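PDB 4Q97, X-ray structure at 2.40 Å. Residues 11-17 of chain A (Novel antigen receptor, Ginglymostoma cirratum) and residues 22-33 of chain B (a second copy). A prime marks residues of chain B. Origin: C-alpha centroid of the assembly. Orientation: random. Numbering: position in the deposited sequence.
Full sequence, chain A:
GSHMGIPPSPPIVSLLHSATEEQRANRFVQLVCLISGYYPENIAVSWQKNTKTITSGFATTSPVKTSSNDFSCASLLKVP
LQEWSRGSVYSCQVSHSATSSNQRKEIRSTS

Chain A 11-17: PIVSLLH
Chain B 22-33: EQRANRFVQLVC

The contact between residues 11-17 of chain A and residues 22-33 of chain B is made by side chains alone: no hydrogen bond crosses it, and it buries 237 Å² summed over both sides. Chain A supplies an extended strand from Ile12 to His17, with phi between -89° and -147° and psi between 123° and 148°. Its side chains alternate, so that Ile12, Ser14 and Leu16 point toward chain B, whereas Val13 points away. Chain B meets this row first with the end of a helix and then with a strand. Ile12 lies nearest Glu22′ (CA to CA 7.0 Å), Ser14 nearest Gln30′ (CA to CA 9.4 Å) and Leu16 nearest Val32′ (CA to CA 9.2 Å). In the last two pairs both chains advance by two residues, so the strands run in the same general direction, too far apart for backbone pairing.

Glu22′ is helical (-55/-44) and directs its CB toward chain A. The methyl CD1 of Ile12 sits 3.7 Å from Glu22′ CB, so the contact uses the aliphatic base of the glutamate; its carboxylate, beyond an off-rotamer chi1 of -116°, lies in a poorly ordered, exposed side chain. Gln23′ starts sideways, but its m, t conformation brings its end nearer the strand. Its CG lies 4.1 Å from Ile12 CG2, and its OE1 is 4.1 Å from Ser14 CB. Its NE2 is hydrogen-bonded elsewhere in the structure and its OE1 to a residue bordering one of the stretches, so both ends of the amide are satisfied, which suits a polar group in a buried position. Ser14 (chi1 t) presents its CB to this oxygen.

Arg24′ and Ala25′ remain helical, exposed and out of reach. The helix ends as Asn26′ moves to -68/10, its N donating to Glu22′ O at 2.6 Å. Asn26′, with chi1 m, also turns its ND2 back to Glu22′ O in a weak 2.6 Å hydrogen bond, and the same ND2 lies 4.1 Å from Ile12 CD1. Arg27′ adopts positive phi (55/48) and reverses the chain; its NE makes a weak hydrogen bond to Arg24′ O at 3.4 Å. Phe28′ N then bonds to Gln23′ O at 3.1 Å, tying Phe28′ to the last turn of the helix.

Phe28′ (-145/176, chi1 p, chi2 100°) also leaves sideways, yet its ring reaches back so that CZ comes within 4.4 Å of Ile12 CD1, which lies at the ring edge near its plane. Ile12, in m, t, thus extends CD1 among Glu22′, Asn26′ and Phe28′; it loses 85 Å² to chain B, the largest share of any residue here.

Beyond the ring the strand alternates. Val29′ is out of reach, Gln30′ points toward Ser14 but makes no contact with the stretch, its CB lying 6.5 Å from Ser14 OG, and Leu31′ turns away. Val32′ (-118/119, chi1 t) points inward again, placing CG2 4.1 Å from Leu16 CD1. Leu16 is m, t, and its longer side chain helps span the wide backbone gap to the compact valine in a buried, apolar contact. Cys33′ lies out of reach, covalently bonded elsewhere in the structure.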

ATOM      1  N   PRO A  11     -11.089  10.827   2.351  1.00 25.25           N
ATOM      2  CA  PRO A  11     -10.268   9.691   1.936  1.00 23.63           C
ATOM      3  C   PRO A  11     -10.985   8.369   2.156  1.00 23.90           C
ATOM      4  O   PRO A  11     -11.742   8.222   3.119  1.00 25.44           O
ATOM      5  CB  PRO A  11      -9.045   9.787   2.853  1.00 23.83           C
ATOM      6  CG  PRO A  11      -9.525  10.513   4.058  1.00 24.97           C
ATOM      7  CD  PRO A  11     -10.555  11.485   3.558  1.00 25.21           C
ATOM      8  N   ILE A  12     -10.779   7.424   1.247  1.00 23.65           N
ATOM      9  CA  ILE A  12     -11.189   6.053   1.502  1.00 20.65           C
ATOM     10  C   ILE A  12     -10.006   5.394   2.194  1.00 20.63           C
ATOM     11  O   ILE A  12      -8.871   5.469   1.717  1.00 22.42           O
ATOM     12  CB  ILE A  12     -11.588   5.308   0.212  1.00 19.81           C
ATOM     13  CG1 ILE A  12     -12.693   6.082  -0.524  1.00 19.20           C
ATOM     14  CG2 ILE A  12     -12.031   3.883   0.531  1.00 20.10           C
ATOM     15  CD1 ILE A  12     -12.999   5.553  -1.918  1.00 18.88           C
ATOM     16  N   VAL A  13     -10.285   4.776   3.335  1.00 19.96           N
ATOM     17  CA  VAL A  13      -9.262   4.252   4.226  1.00 18.11           C
ATOM     18  C   VAL A  13      -9.390   2.744   4.338  1.00 19.56           C
ATOM     19  O   VAL A  13     -10.471   2.212   4.581  1.00 21.45           O
ATOM     20  CB  VAL A  13      -9.382   4.881   5.630  1.00 17.05           C
ATOM     21  CG1 VAL A  13      -8.444   4.203   6.625  1.00 16.94           C
ATOM     22  CG2 VAL A  13      -9.116   6.375   5.549  1.00 17.90           C
ATOM     23  N   SER A  14      -8.275   2.056   4.159  1.00 21.45           N
ATOM     24  CA  SER A  14      -8.285   0.616   4.173  1.00 24.00           C
ATOM     25  C   SER A  14      -6.967   0.117   4.760  1.00 24.96           C
ATOM     26  O   SER A  14      -5.880   0.480   4.291  1.00 26.35           O
ATOM     27  CB  SER A  14      -8.529   0.124   2.750  1.00 26.33           C
ATOM     28  OG  SER A  14      -8.261  -1.249   2.602  1.00 31.03           O
ATOM     29  N   LEU A  15      -7.081  -0.673   5.827  1.00 24.28           N
ATOM     30  CA  LEU A  15      -5.928  -1.251   6.496  1.00 24.57           C
ATOM     31  C   LEU A  15      -5.758  -2.704   6.068  1.00 23.25           C
ATOM     32  O   LEU A  15      -6.702  -3.502   6.138  1.00 26.77           O
ATOM     33  CB  LEU A  15      -6.084  -1.179   8.013  1.00 26.92           C
ATOM     34  CG  LEU A  15      -4.750  -1.099   8.741  1.00 27.44           C
ATOM     35  CD1 LEU A  15      -4.597   0.213   9.463  1.00 30.24           C
ATOM     36  CD2 LEU A  15      -4.614  -2.207   9.750  1.00 29.95           C
ATOM     37  N   LEU A  16      -4.555  -3.040   5.614  1.00 21.05           N
ATOM     38  CA  LEU A  16      -4.289  -4.369   5.078  1.00 20.74           C
ATOM     39  C   LEU A  16      -3.032  -4.963   5.702  1.00 19.62           C
ATOM     40  O   LEU A  16      -2.093  -4.239   6.035  1.00 16.59           O
ATOM     41  CB  LEU A  16      -4.144  -4.315   3.550  1.00 21.13           C
ATOM     42  CG  LEU A  16      -5.152  -3.456   2.784  1.00 22.11           C
ATOM     43  CD1 LEU A  16      -4.683  -3.180   1.359  1.00 22.73           C
ATOM     44  CD2 LEU A  16      -6.537  -4.087   2.802  1.00 23.89           C
ATOM     45  N   HIS A  17      -3.024  -6.284   5.851  1.00 22.36           N
ATOM     46  CA  HIS A  17      -1.868  -6.975   6.410  1.00 25.71           C
ATOM     47  C   HIS A  17      -1.289  -7.949   5.396  1.00 28.05           C
ATOM     48  O   HIS A  17      -2.014  -8.504   4.570  1.00 30.00           O
ATOM     49  CB  HIS A  17      -2.250  -7.715   7.696  1.00 28.07           C
ATOM     50  CG  HIS A  17      -2.772  -9.101   7.466  1.00 33.99           C
ATOM     51  ND1 HIS A  17      -3.856  -9.366   6.654  1.00 37.95           N
ATOM     52  CD2 HIS A  17      -2.353 -10.300   7.936  1.00 36.69           C
ATOM     53  CE1 HIS A  17      -4.077 -10.668   6.629  1.00 40.30           C
ATOM     54  NE2 HIS A  17      -3.185 -11.256   7.406  1.00 39.48           N
TER
ATOM     55  N   GLU B  22     -17.277   2.113   0.144  1.00 58.47           N
ATOM     56  CA  GLU B  22     -17.045   3.149  -0.868  1.00 59.84           C
ATOM     57  C   GLU B  22     -16.497   2.520  -2.139  1.00 58.60           C
ATOM     58  O   GLU B  22     -16.934   2.848  -3.245  1.00 55.84           O
ATOM     59  CB  GLU B  22     -16.082   4.228  -0.362  1.00 64.97           C
ATOM     60  CG  GLU B  22     -16.694   5.617  -0.236  1.00 70.11           C
ATOM     61  CD  GLU B  22     -17.712   5.717   0.880  1.00 73.84           C
ATOM     62  OE1 GLU B  22     -17.329   5.540   2.056  1.00 79.30           O
ATOM     63  OE2 GLU B  22     -18.897   5.979   0.581  1.00 71.29           O
ATOM     64  N   GLN B  23     -15.550   1.601  -1.956  1.00 54.60           N
ATOM     65  CA  GLN B  23     -14.942   0.852  -3.050  1.00 49.80           C
ATOM     66  C   GLN B  23     -15.993   0.058  -3.820  1.00 46.41           C
ATOM     67  O   GLN B  23     -16.153   0.257  -5.029  1.00 44.77           O
ATOM     68  CB  GLN B  23     -13.826  -0.054  -2.522  1.00 50.20           C
ATOM     69  CG  GLN B  23     -12.636   0.719  -1.972  1.00 50.16           C
ATOM     70  CD  GLN B  23     -11.601  -0.173  -1.322  1.00 55.25           C
ATOM     71  OE1 GLN B  23     -11.437  -0.163  -0.104  1.00 57.20           O
ATOM     72  NE2 GLN B  23     -10.901  -0.955  -2.132  1.00 52.56           N
ATOM     73  N   ARG B  24     -16.724  -0.811  -3.119  1.00 44.69           N
ATOM     74  CA  ARG B  24     -17.824  -1.560  -3.730  1.00 49.51           C
ATOM     75  C   ARG B  24     -18.882  -0.634  -4.357  1.00 51.65           C
ATOM     76  O   ARG B  24     -19.436  -0.953  -5.409  1.00 52.49           O
ATOM     77  CB  ARG B  24     -18.455  -2.548  -2.737  1.00 53.33           C
ATOM     78  CG  ARG B  24     -17.599  -3.780  -2.464  1.00 61.92           C
ATOM     79  CD  ARG B  24     -18.251  -4.724  -1.462  1.00 70.85           C
ATOM     80  NE  ARG B  24     -17.272  -5.284  -0.526  1.00 74.76           N
ATOM     81  CZ  ARG B  24     -17.523  -6.245   0.362  1.00 73.41           C
ATOM     82  NH1 ARG B  24     -18.730  -6.791   0.448  1.00 74.80           N
ATOM     83  NH2 ARG B  24     -16.555  -6.670   1.166  1.00 72.14           N
ATOM     84  N   ALA B  25     -19.133   0.516  -3.726  1.00 53.43           N
ATOM     85  CA  ALA B  25     -20.099   1.492  -4.244  1.00 54.53           C
ATOM     86  C   ALA B  25     -19.607   2.216  -5.499  1.00 57.67           C
ATOM     87  O   ALA B  25     -20.314   2.243  -6.507  1.00 58.58           O
ATOM     88  CB  ALA B  25     -20.504   2.493  -3.168  1.00 53.52           C
ATOM     89  N   ASN B  26     -18.404   2.791  -5.445  1.00 59.14           N
ATOM     90  CA  ASN B  26     -17.825   3.498  -6.601  1.00 57.72           C
ATOM     91  C   ASN B  26     -17.476   2.550  -7.755  1.00 53.03           C
ATOM     92  O   ASN B  26     -16.817   2.942  -8.724  1.00 49.87           O
ATOM     93  CB  ASN B  26     -16.608   4.338  -6.188  1.00 58.62           C
ATOM     94  CG  ASN B  26     -16.966   5.450  -5.214  1.00 58.74           C
ATOM     95  OD1 ASN B  26     -17.650   6.413  -5.570  1.00 55.92           O
ATOM     96  ND2 ASN B  26     -16.495   5.324  -3.980  1.00 57.69           N
ATOM     97  N   ARG B  27     -17.943   1.307  -7.625  1.00 50.91           N
ATOM     98  CA  ARG B  27     -17.793   0.242  -8.623  1.00 55.18           C
ATOM     99  C   ARG B  27     -16.342  -0.015  -9.040  1.00 52.86           C
ATOM    100  O   ARG B  27     -16.025  -0.088 -10.228  1.00 52.62           O
ATOM    101  CB  ARG B  27     -18.705   0.480  -9.843  1.00 57.75           C
ATOM    102  CG  ARG B  27     -20.167   0.747  -9.496  1.00 60.79           C
ATOM    103  CD  ARG B  27     -20.863  -0.483  -8.929  1.00 64.00           C
ATOM    104  NE  ARG B  27     -21.725  -0.155  -7.793  1.00 68.22           N
ATOM    105  CZ  ARG B  27     -23.039   0.053  -7.861  1.00 70.77           C
ATOM    106  NH1 ARG B  27     -23.681  -0.023  -9.020  1.00 68.73           N
ATOM    107  NH2 ARG B  27     -23.715   0.346  -6.758  1.00 74.62           N
ATOM    108  N   PHE B  28     -15.469  -0.141  -8.045  1.00 52.54           N
ATOM    109  CA  PHE B  28     -14.090  -0.553  -8.277  1.00 50.83           C
ATOM    110  C   PHE B  28     -13.562  -1.409  -7.122  1.00 45.85           C
ATOM    111  O   PHE B  28     -14.252  -1.627  -6.118  1.00 44.13           O
ATOM    112  CB  PHE B  28     -13.179   0.654  -8.596  1.00 56.93           C
ATOM    113  CG  PHE B  28     -12.712   1.428  -7.388  1.00 61.11           C
ATOM    114  CD1 PHE B  28     -11.432   1.228  -6.869  1.00 64.77           C
ATOM    115  CD2 PHE B  28     -13.533   2.381  -6.788  1.00 61.84           C
ATOM    116  CE1 PHE B  28     -10.992   1.942  -5.764  1.00 65.84           C
ATOM    117  CE2 PHE B  28     -13.095   3.100  -5.682  1.00 65.41           C
ATOM    118  CZ  PHE B  28     -11.822   2.880  -5.170  1.00 68.64           C
ATOM    119  N   VAL B  29     -12.344  -1.908  -7.281  1.00 39.44           N
ATOM    120  CA  VAL B  29     -11.721  -2.743  -6.273  1.00 33.02           C
ATOM    121  C   VAL B  29     -10.254  -2.349  -6.275  1.00 29.99           C
ATOM    122  O   VAL B  29      -9.657  -2.161  -7.336  1.00 31.86           O
ATOM    123  CB  VAL B  29     -11.972  -4.246  -6.567  1.00 33.51           C
ATOM    124  CG1 VAL B  29     -10.740  -4.934  -7.133  1.00 30.53           C
ATOM    125  CG2 VAL B  29     -12.459  -4.958  -5.316  1.00 30.90           C
ATOM    126  N   GLN B  30      -9.695  -2.161  -5.087  1.00 27.45           N
ATOM    127  CA  GLN B  30      -8.332  -1.653  -4.963  1.00 28.80           C
ATOM    128  C   GLN B  30      -7.350  -2.782  -4.680  1.00 26.05           C
ATOM    129  O   GLN B  30      -7.527  -3.562  -3.732  1.00 23.83           O
ATOM    130  CB  GLN B  30      -8.247  -0.573  -3.875  1.00 32.88           C
ATOM    131  CG  GLN B  30      -6.945   0.219  -3.852  1.00 35.64           C
ATOM    132  CD  GLN B  30      -6.962   1.450  -4.744  1.00 43.23           C
ATOM    133  OE1 GLN B  30      -7.773   1.549  -5.683  1.00 54.74           O
ATOM    134  NE2 GLN B  30      -6.057   2.391  -4.454  1.00 46.21           N
ATOM    135  N   LEU B  31      -6.330  -2.866  -5.530  1.00 23.87           N
ATOM    136  CA  LEU B  31      -5.228  -3.797  -5.341  1.00 22.39           C
ATOM    137  C   LEU B  31      -3.962  -3.021  -5.049  1.00 23.24           C
ATOM    138  O   LEU B  31      -3.696  -2.001  -5.677  1.00 23.13           O
ATOM    139  CB  LEU B  31      -5.025  -4.681  -6.570  1.00 22.37           C
ATOM    140  CG  LEU B  31      -6.172  -5.575  -7.033  1.00 24.58           C
ATOM    141  CD1 LEU B  31      -5.680  -6.518  -8.115  1.00 26.15           C
ATOM    142  CD2 LEU B  31      -6.774  -6.367  -5.886  1.00 24.79           C
ATOM    143  N   VAL B  32      -3.190  -3.510  -4.085  1.00 25.52           N
ATOM    144  CA  VAL B  32      -1.927  -2.890  -3.722  1.00 25.50           C
ATOM    145  C   VAL B  32      -0.793  -3.873  -3.973  1.00 24.14           C
ATOM    146  O   VAL B  32      -0.756  -4.959  -3.393  1.00 25.23           O
ATOM    147  CB  VAL B  32      -1.910  -2.432  -2.240  1.00 26.48           C
ATOM    148  CG1 VAL B  32      -0.555  -1.837  -1.874  1.00 25.82           C
ATOM    149  CG2 VAL B  32      -3.012  -1.421  -1.974  1.00 26.40           C
ATOM    150  N   CYS B  33       0.125  -3.495  -4.852  1.00 23.18           N
ATOM    151  CA  CYS B  33       1.371  -4.232  -4.985  1.00 22.41           C
ATOM    152  C   CYS B  33       2.428  -3.576  -4.099  1.00 19.58           C
ATOM    153  O   CYS B  33       3.040  -2.581  -4.481  1.00 19.98           O
ATOM    154  CB  CYS B  33       1.815  -4.289  -6.445  1.00 24.44           C
ATOM    155  SG  CYS B  33       3.287  -5.286  -6.765  1.00 26.68           S
TER